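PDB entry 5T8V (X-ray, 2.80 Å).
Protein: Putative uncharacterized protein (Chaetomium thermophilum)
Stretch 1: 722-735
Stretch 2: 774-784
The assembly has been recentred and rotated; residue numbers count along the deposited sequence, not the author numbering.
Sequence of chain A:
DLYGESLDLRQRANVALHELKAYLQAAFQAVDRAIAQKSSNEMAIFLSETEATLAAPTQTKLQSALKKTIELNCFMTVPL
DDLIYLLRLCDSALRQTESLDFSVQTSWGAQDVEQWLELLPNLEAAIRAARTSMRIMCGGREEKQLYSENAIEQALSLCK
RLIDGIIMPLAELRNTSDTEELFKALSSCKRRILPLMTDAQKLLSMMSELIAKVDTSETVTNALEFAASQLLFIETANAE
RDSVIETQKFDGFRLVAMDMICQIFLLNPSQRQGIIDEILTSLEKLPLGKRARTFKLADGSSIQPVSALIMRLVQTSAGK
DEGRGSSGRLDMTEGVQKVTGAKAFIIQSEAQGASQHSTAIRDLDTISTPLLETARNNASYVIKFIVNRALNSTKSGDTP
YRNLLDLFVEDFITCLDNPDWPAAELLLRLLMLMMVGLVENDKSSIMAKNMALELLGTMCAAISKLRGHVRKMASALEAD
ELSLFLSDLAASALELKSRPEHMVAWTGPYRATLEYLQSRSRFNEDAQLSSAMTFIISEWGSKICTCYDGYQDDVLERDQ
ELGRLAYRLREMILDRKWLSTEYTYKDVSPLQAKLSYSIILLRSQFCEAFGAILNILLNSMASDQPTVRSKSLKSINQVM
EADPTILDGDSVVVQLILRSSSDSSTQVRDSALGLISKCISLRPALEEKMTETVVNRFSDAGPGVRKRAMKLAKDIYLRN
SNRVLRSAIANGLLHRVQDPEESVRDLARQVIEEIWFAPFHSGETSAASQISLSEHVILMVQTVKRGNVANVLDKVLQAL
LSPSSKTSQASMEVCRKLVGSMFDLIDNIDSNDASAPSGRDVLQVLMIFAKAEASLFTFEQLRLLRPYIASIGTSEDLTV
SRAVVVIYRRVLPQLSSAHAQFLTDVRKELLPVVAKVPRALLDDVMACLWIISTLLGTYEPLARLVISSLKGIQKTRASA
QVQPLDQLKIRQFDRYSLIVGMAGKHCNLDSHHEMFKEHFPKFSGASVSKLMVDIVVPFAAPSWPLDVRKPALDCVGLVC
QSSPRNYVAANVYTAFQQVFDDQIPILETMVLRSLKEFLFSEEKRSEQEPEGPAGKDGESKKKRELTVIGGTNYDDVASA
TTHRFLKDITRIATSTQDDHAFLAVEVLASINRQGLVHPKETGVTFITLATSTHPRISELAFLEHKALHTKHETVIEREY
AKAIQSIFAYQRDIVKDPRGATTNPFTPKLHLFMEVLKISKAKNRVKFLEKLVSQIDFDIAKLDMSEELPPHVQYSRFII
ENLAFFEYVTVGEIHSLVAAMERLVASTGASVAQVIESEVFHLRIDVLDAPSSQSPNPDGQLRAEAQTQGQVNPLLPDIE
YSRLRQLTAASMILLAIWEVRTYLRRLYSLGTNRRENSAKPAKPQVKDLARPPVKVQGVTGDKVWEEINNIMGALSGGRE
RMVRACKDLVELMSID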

ATOM      1  N   ASN A 722       7.954  -5.864  25.888  1.00 42.00           N
ATOM      2  CA  ASN A 722       6.861  -5.207  26.591  1.00 41.54           C
ATOM      3  C   ASN A 722       5.754  -6.212  26.891  1.00 41.60           C
ATOM      4  O   ASN A 722       5.258  -6.896  25.991  1.00 41.90           O
ATOM      5  CB  ASN A 722       6.324  -4.046  25.752  1.00 40.98           C
ATOM      6  CG  ASN A 722       5.187  -3.300  26.431  1.00 40.97           C
ATOM      7  OD1 ASN A 722       4.224  -3.904  26.905  1.00 41.78           O
ATOM      8  ND2 ASN A 722       5.294  -1.978  26.477  1.00 40.37           N
ATOM      9  N   ARG A 723       5.367  -6.299  28.165  1.00 43.92           N
ATOM     10  CA  ARG A 723       4.385  -7.297  28.575  1.00 43.99           C
ATOM     11  C   ARG A 723       2.979  -6.933  28.114  1.00 42.56           C
ATOM     12  O   ARG A 723       2.181  -7.828  27.809  1.00 43.29           O
ATOM     13  CB  ARG A 723       4.422  -7.469  30.094  1.00 44.80           C
ATOM     14  CG  ARG A 723       5.655  -8.206  30.586  1.00 46.61           C
ATOM     15  CD  ARG A 723       5.833  -8.080  32.086  1.00 47.87           C
ATOM     16  NE  ARG A 723       6.829  -9.020  32.591  1.00 50.43           N
ATOM     17  CZ  ARG A 723       7.356  -8.977  33.810  1.00 51.36           C
ATOM     18  NH1 ARG A 723       6.992  -8.029  34.664  1.00 50.95           N
ATOM     19  NH2 ARG A 723       8.254  -9.882  34.175  1.00 52.06           N
ATOM     20  N   VAL A 724       2.656  -5.640  28.054  1.00 29.07           N
ATOM     21  CA  VAL A 724       1.335  -5.227  27.589  1.00 28.60           C
ATOM     22  C   VAL A 724       1.154  -5.603  26.122  1.00 28.28           C
ATOM     23  O   VAL A 724       0.158  -6.235  25.741  1.00 28.49           O
ATOM     24  CB  VAL A 724       1.132  -3.719  27.821  1.00 28.26           C
ATOM     25  CG1 VAL A 724      -0.290  -3.301  27.458  1.00 28.08           C
ATOM     26  CG2 VAL A 724       1.436  -3.351  29.271  1.00 28.91           C
ATOM     27  N   LEU A 725       2.118  -5.225  25.278  1.00 37.12           N
ATOM     28  CA  LEU A 725       2.093  -5.644  23.882  1.00 37.40           C
ATOM     29  C   LEU A 725       1.978  -7.158  23.775  1.00 37.94           C
ATOM     30  O   LEU A 725       0.984  -7.681  23.264  1.00 38.54           O
ATOM     31  CB  LEU A 725       3.350  -5.164  23.153  1.00 39.11           C
ATOM     32  CG  LEU A 725       3.541  -3.672  22.882  1.00 40.59           C
ATOM     33  CD1 LEU A 725       4.659  -3.503  21.864  1.00 41.15           C
ATOM     34  CD2 LEU A 725       2.259  -2.995  22.402  1.00 40.66           C
ATOM     35  N   ARG A 726       2.992  -7.879  24.261  1.00 30.14           N
ATOM     36  CA  ARG A 726       3.011  -9.332  24.126  1.00 30.27           C
ATOM     37  C   ARG A 726       1.690  -9.954  24.561  1.00 30.60           C
ATOM     38  O   ARG A 726       1.172 -10.859  23.896  1.00 31.29           O
ATOM     39  CB  ARG A 726       4.170  -9.917  24.936  1.00 31.01           C
ATOM     40  CG  ARG A 726       5.516  -9.866  24.223  1.00 31.30           C
ATOM     41  CD  ARG A 726       6.626 -10.445  25.086  1.00 32.32           C
ATOM     42  NE  ARG A 726       7.846 -10.697  24.324  1.00 33.01           N
ATOM     43  CZ  ARG A 726       8.980 -11.153  24.852  1.00 34.16           C
ATOM     44  NH1 ARG A 726       9.062 -11.406  26.151  1.00 34.72           N
ATOM     45  NH2 ARG A 726      10.038 -11.354  24.078  1.00 34.89           N
ATOM     46  N   SER A 727       1.122  -9.477  25.670  1.00 36.41           N
ATOM     47  CA  SER A 727      -0.137 -10.039  26.149  1.00 36.93           C
ATOM     48  C   SER A 727      -1.280  -9.744  25.184  1.00 36.81           C
ATOM     49  O   SER A 727      -2.135 -10.606  24.948  1.00 38.50           O
ATOM     50  CB  SER A 727      -0.457  -9.500  27.544  1.00 37.95           C
ATOM     51  OG  SER A 727      -0.602  -8.091  27.533  1.00 39.37           O
ATOM     52  N   ALA A 728      -1.317  -8.537  24.612  1.00 34.58           N
ATOM     53  CA  ALA A 728      -2.360  -8.218  23.639  1.00 34.00           C
ATOM     54  C   ALA A 728      -2.215  -9.067  22.379  1.00 35.08           C
ATOM     55  O   ALA A 728      -3.204  -9.604  21.858  1.00 36.56           O
ATOM     56  CB  ALA A 728      -2.312  -6.730  23.296  1.00 32.40           C
ATOM     57  N   ILE A 729      -0.986  -9.190  21.872  1.00 33.65           N
ATOM     58  CA  ILE A 729      -0.702 -10.069  20.737  1.00 34.15           C
ATOM     59  C   ILE A 729      -1.236 -11.466  21.019  1.00 34.92           C
ATOM     60  O   ILE A 729      -2.024 -12.024  20.246  1.00 35.85           O
ATOM     61  CB  ILE A 729       0.810 -10.113  20.449  1.00 34.62           C
ATOM     62  CG1 ILE A 729       1.402  -8.709  20.244  1.00 34.02           C
ATOM     63  CG2 ILE A 729       1.100 -10.993  19.236  1.00 35.05           C
ATOM     64  CD1 ILE A 729       0.908  -7.991  19.029  1.00 35.14           C
ATOM     65  N   ALA A 730      -0.805 -12.052  22.138  1.00 32.86           N
ATOM     66  CA  ALA A 730      -1.192 -13.423  22.454  1.00 34.09           C
ATOM     67  C   ALA A 730      -2.702 -13.549  22.600  1.00 34.41           C
ATOM     68  O   ALA A 730      -3.285 -14.573  22.227  1.00 35.71           O
ATOM     69  CB  ALA A 730      -0.489 -13.886  23.730  1.00 34.07           C
ATOM     70  N   ASN A 731      -3.354 -12.519  23.141  1.00 33.35           N
ATOM     71  CA  ASN A 731      -4.802 -12.571  23.298  1.00 33.79           C
ATOM     72  C   ASN A 731      -5.499 -12.594  21.943  1.00 34.68           C
ATOM     73  O   ASN A 731      -6.443 -13.366  21.739  1.00 35.92           O
ATOM     74  CB  ASN A 731      -5.287 -11.386  24.133  1.00 32.78           C
ATOM     75  CG  ASN A 731      -6.729 -11.536  24.570  1.00 33.37           C
ATOM     76  OD1 ASN A 731      -7.651 -11.340  23.780  1.00 34.01           O
ATOM     77  ND2 ASN A 731      -6.931 -11.888  25.836  1.00 33.27           N
ATOM     78  N   GLY A 732      -5.045 -11.762  21.002  1.00 34.20           N
ATOM     79  CA  GLY A 732      -5.628 -11.793  19.667  1.00 35.21           C
ATOM     80  C   GLY A 732      -5.367 -13.106  18.953  1.00 36.79           C
ATOM     81  O   GLY A 732      -6.288 -13.743  18.428  1.00 38.34           O
ATOM     82  N   LEU A 733      -4.100 -13.527  18.918  1.00 41.46           N
ATOM     83  CA  LEU A 733      -3.749 -14.812  18.323  1.00 44.40           C
ATOM     84  C   LEU A 733      -4.637 -15.924  18.861  1.00 46.74           C
ATOM     85  O   LEU A 733      -5.195 -16.717  18.095  1.00 48.90           O
ATOM     86  CB  LEU A 733      -2.278 -15.131  18.598  1.00 44.90           C
ATOM     87  CG  LEU A 733      -1.245 -14.383  17.758  1.00 45.50           C
ATOM     88  CD1 LEU A 733       0.141 -14.529  18.367  1.00 45.75           C
ATOM     89  CD2 LEU A 733      -1.251 -14.895  16.331  1.00 46.97           C
ATOM     90  N   LEU A 734      -4.776 -15.995  20.186  1.00 40.11           N
ATOM     91  CA  LEU A 734      -5.622 -17.024  20.777  1.00 40.54           C
ATOM     92  C   LEU A 734      -7.069 -16.869  20.327  1.00 42.40           C
ATOM     93  O   LEU A 734      -7.730 -17.860  19.997  1.00 44.08           O
ATOM     94  CB  LEU A 734      -5.519 -16.980  22.299  1.00 39.37           C
ATOM     95  CG  LEU A 734      -4.303 -17.695  22.900  1.00 39.40           C
ATOM     96  CD1 LEU A 734      -4.034 -17.252  24.331  1.00 38.03           C
ATOM     97  CD2 LEU A 734      -4.506 -19.204  22.854  1.00 41.23           C
ATOM     98  N   HIS A 735      -7.577 -15.634  20.289  1.00 50.60           N
ATOM     99  CA  HIS A 735      -8.930 -15.418  19.783  1.00 53.94           C
ATOM    100  C   HIS A 735      -9.089 -15.948  18.366  1.00 57.44           C
ATOM    101  O   HIS A 735     -10.201 -16.308  17.960  1.00 59.02           O
ATOM    102  CB  HIS A 735      -9.286 -13.932  19.823  1.00 53.95           C
ATOM    103  CG  HIS A 735     -10.129 -13.543  20.996  1.00 54.81           C
ATOM    104  ND1 HIS A 735      -9.595 -13.032  22.160  1.00 53.92           N
ATOM    105  CD2 HIS A 735     -11.468 -13.593  21.186  1.00 56.65           C
ATOM    106  CE1 HIS A 735     -10.571 -12.782  23.015  1.00 54.49           C
ATOM    107  NE2 HIS A 735     -11.717 -13.114  22.449  1.00 56.40           N
ATOM    108  N   SER A 774       9.720 -17.822  34.220  1.00 63.86           N
ATOM    109  CA  SER A 774       8.914 -16.847  34.946  1.00 62.61           C
ATOM    110  C   SER A 774       8.231 -15.882  33.985  1.00 60.98           C
ATOM    111  O   SER A 774       7.046 -15.562  34.143  1.00 59.93           O
ATOM    112  CB  SER A 774       9.790 -16.080  35.938  1.00 63.43           C
ATOM    113  OG  SER A 774      10.446 -16.968  36.829  1.00 64.68           O
ATOM    114  N   GLU A 775       8.962 -15.414  32.972  1.00 61.42           N
ATOM    115  CA  GLU A 775       8.368 -14.512  31.994  1.00 59.81           C
ATOM    116  C   GLU A 775       7.251 -15.205  31.223  1.00 59.25           C
ATOM    117  O   GLU A 775       6.202 -14.605  30.964  1.00 58.77           O
ATOM    118  CB  GLU A 775       9.442 -13.990  31.039  1.00 59.29           C
ATOM    119  CG  GLU A 775       9.036 -12.740  30.281  1.00 57.08           C
ATOM    120  CD  GLU A 775       8.780 -11.562  31.200  1.00 56.68           C
ATOM    121  OE1 GLU A 775       9.184 -11.628  32.380  1.00 57.55           O
ATOM    122  OE2 GLU A 775       8.167 -10.574  30.745  1.00 56.16           O
ATOM    123  N   HIS A 776       7.454 -16.470  30.853  1.00 45.86           N
ATOM    124  CA  HIS A 776       6.399 -17.225  30.184  1.00 45.36           C
ATOM    125  C   HIS A 776       5.129 -17.247  31.027  1.00 44.05           C
ATOM    126  O   HIS A 776       4.056 -16.827  30.575  1.00 42.23           O
ATOM    127  CB  HIS A 776       6.879 -18.648  29.892  1.00 47.17           C
ATOM    128  CG  HIS A 776       7.627 -18.786  28.603  1.00 47.39           C
ATOM    129  ND1 HIS A 776       7.084 -19.391  27.490  1.00 46.86           N
ATOM    130  CD2 HIS A 776       8.875 -18.399  28.249  1.00 47.44           C
ATOM    131  CE1 HIS A 776       7.965 -19.370  26.506  1.00 46.99           C
ATOM    132  NE2 HIS A 776       9.060 -18.773  26.940  1.00 47.48           N
ATOM    133  N   VAL A 777       5.236 -17.726  32.269  1.00 58.88           N
ATOM    134  CA  VAL A 777       4.053 -17.855  33.118  1.00 58.07           C
ATOM    135  C   VAL A 777       3.379 -16.501  33.304  1.00 55.44           C
ATOM    136  O   VAL A 777       2.152 -16.380  33.199  1.00 54.10           O
ATOM    137  CB  VAL A 777       4.416 -18.498  34.471  1.00 60.13           C
ATOM    138  CG1 VAL A 777       5.543 -17.755  35.156  1.00 61.90           C
ATOM    139  CG2 VAL A 777       3.197 -18.553  35.379  1.00 59.20           C
ATOM    140  N   ILE A 778       4.166 -15.459  33.581  1.00 55.95           N
ATOM    141  CA  ILE A 778       3.575 -14.141  33.800  1.00 53.40           C
ATOM    142  C   ILE A 778       2.827 -13.690  32.553  1.00 51.94           C
ATOM    143  O   ILE A 778       1.693 -13.202  32.630  1.00 51.19           O
ATOM    144  CB  ILE A 778       4.654 -13.125  34.219  1.00 53.71           C
ATOM    145  CG1 ILE A 778       5.233 -13.514  35.583  1.00 56.05           C
ATOM    146  CG2 ILE A 778       4.062 -11.715  34.291  1.00 52.26           C
ATOM    147  CD1 ILE A 778       6.406 -12.661  36.034  1.00 57.20           C
ATOM    148  N   LEU A 779       3.446 -13.854  31.383  1.00 36.39           N
ATOM    149  CA  LEU A 779       2.791 -13.458  30.140  1.00 35.59           C
ATOM    150  C   LEU A 779       1.486 -14.217  29.942  1.00 35.64           C
ATOM    151  O   LEU A 779       0.504 -13.658  29.435  1.00 34.96           O
ATOM    152  CB  LEU A 779       3.727 -13.689  28.954  1.00 36.01           C
ATOM    153  CG  LEU A 779       4.943 -12.763  28.845  1.00 35.85           C
ATOM    154  CD1 LEU A 779       5.823 -13.197  27.685  1.00 36.61           C
ATOM    155  CD2 LEU A 779       4.527 -11.310  28.681  1.00 34.59           C
ATOM    156  N   MET A 780       1.454 -15.491  30.333  1.00 49.09           N
ATOM    157  CA  MET A 780       0.215 -16.255  30.233  1.00 49.47           C
ATOM    158  C   MET A 780      -0.849 -15.686  31.164  1.00 47.64           C
ATOM    159  O   MET A 780      -1.992 -15.459  30.753  1.00 46.57           O
ATOM    160  CB  MET A 780       0.481 -17.726  30.551  1.00 51.04           C
ATOM    161  CG  MET A 780       1.420 -18.405  29.571  1.00 53.78           C
ATOM    162  SD  MET A 780       1.615 -20.162  29.901  1.00 55.68           S
ATOM    163  CE  MET A 780       0.024 -20.772  29.376  1.00 55.38           C
ATOM    164  N   VAL A 781      -0.485 -15.444  32.426  1.00 44.68           N
ATOM    165  CA  VAL A 781      -1.442 -14.899  33.387  1.00 43.17           C
ATOM    166  C   VAL A 781      -2.019 -13.588  32.869  1.00 42.08           C
ATOM    167  O   VAL A 781      -3.239 -13.389  32.851  1.00 41.46           O
ATOM    168  CB  VAL A 781      -0.777 -14.720  34.764  1.00 43.19           C
ATOM    169  CG1 VAL A 781      -1.734 -14.058  35.746  1.00 42.42           C
ATOM    170  CG2 VAL A 781      -0.320 -16.062  35.309  1.00 43.62           C
ATOM    171  N   GLN A 782      -1.149 -12.670  32.444  1.00 42.14           N
ATOM    172  CA  GLN A 782      -1.624 -11.407  31.893  1.00 41.50           C
ATOM    173  C   GLN A 782      -2.535 -11.638  30.696  1.00 42.28           C
ATOM    174  O   GLN A 782      -3.557 -10.957  30.542  1.00 42.44           O
ATOM    175  CB  GLN A 782      -0.442 -10.526  31.494  1.00 41.64           C
ATOM    176  CG  GLN A 782       0.214  -9.792  32.655  1.00 42.37           C
ATOM    177  CD  GLN A 782       1.282  -8.808  32.203  1.00 43.44           C
ATOM    178  OE1 GLN A 782       2.379  -8.773  32.760  1.00 45.31           O
ATOM    179  NE2 GLN A 782       0.963  -7.999  31.196  1.00 42.04           N
ATOM    180  N   THR A 783      -2.187 -12.600  29.839  1.00 39.89           N
ATOM    181  CA  THR A 783      -2.969 -12.826  28.628  1.00 40.55           C
ATOM    182  C   THR A 783      -4.376 -13.317  28.955  1.00 40.44           C
ATOM    183  O   THR A 783      -5.354 -12.835  28.373  1.00 40.21           O
ATOM    184  CB  THR A 783      -2.250 -13.821  27.717  1.00 42.67           C
ATOM    185  OG1 THR A 783      -0.939 -13.328  27.409  1.00 42.85           O
ATOM    186  CG2 THR A 783      -3.026 -14.027  26.415  1.00 43.13           C
ATOM    187  N   VAL A 784      -4.505 -14.272  29.879  1.00 39.10           N
ATOM    188  CA  VAL A 784      -5.833 -14.787  30.207  1.00 40.80           C
ATOM    189  C   VAL A 784      -6.616 -13.761  31.015  1.00 42.04           C
ATOM    190  O   VAL A 784      -7.836 -13.631  30.862  1.00 42.74           O
ATOM    191  CB  VAL A 784      -5.731 -16.137  30.944  1.00 40.96           C
ATOM    192  CG1 VAL A 784      -4.901 -17.125  30.135  1.00 41.33           C
ATOM    193  CG2 VAL A 784      -5.156 -15.962  32.346  1.00 41.50           C
TER

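Two helices, 723-735 and 774-784, cross at 62° with their axes 8.5 Å apart at the closest point. Asn722 caps the first helix: its OD1 accepts from Leu725 N at 3.0 Å. Arg723 then reaches across in an extended conformation. Its NE donates to Glu775 OE2 at 2.8 Å, and its NH2 to Glu775 OE1 at 2.7 Å, forming a two-pronged salt bridge. The long aliphatic part of the arginine is used too: Arg723 CG packs on Leu779 CD2 at 3.8 Å. The whole side chain sits among Glu775, Ile778, Leu779 and Gln782, with Ile778 over one face of the guanidinium.

One turn on, Arg726 lays its CD 3.9 Å from Leu779 CD1, while its guanidinium bonds elsewhere in the structure. Ser727 is where the backbones come nearest, its CA 4.7 Å from Thr783 CA. Its CB points toward the second helix and lies 3.9 Å from Thr783 OG1; a short side chain suits so close a place.

Thr783 is the counterpart knob, set among Ser727, Ala730, Asn731 and Leu734. Its OG1 donates to Leu779 O at 2.5 Å, so the hydroxyl is satisfied within its own helix. Its methyl CG2 meets Ala730 CB at 3.7 Å. Beside this contact, buried Asn731 adds a polar tie: its ND2 donates to Thr783 O at 3.1 Å. Leu734 CD1 then meets Thr783 CG2 at 4.0 Å.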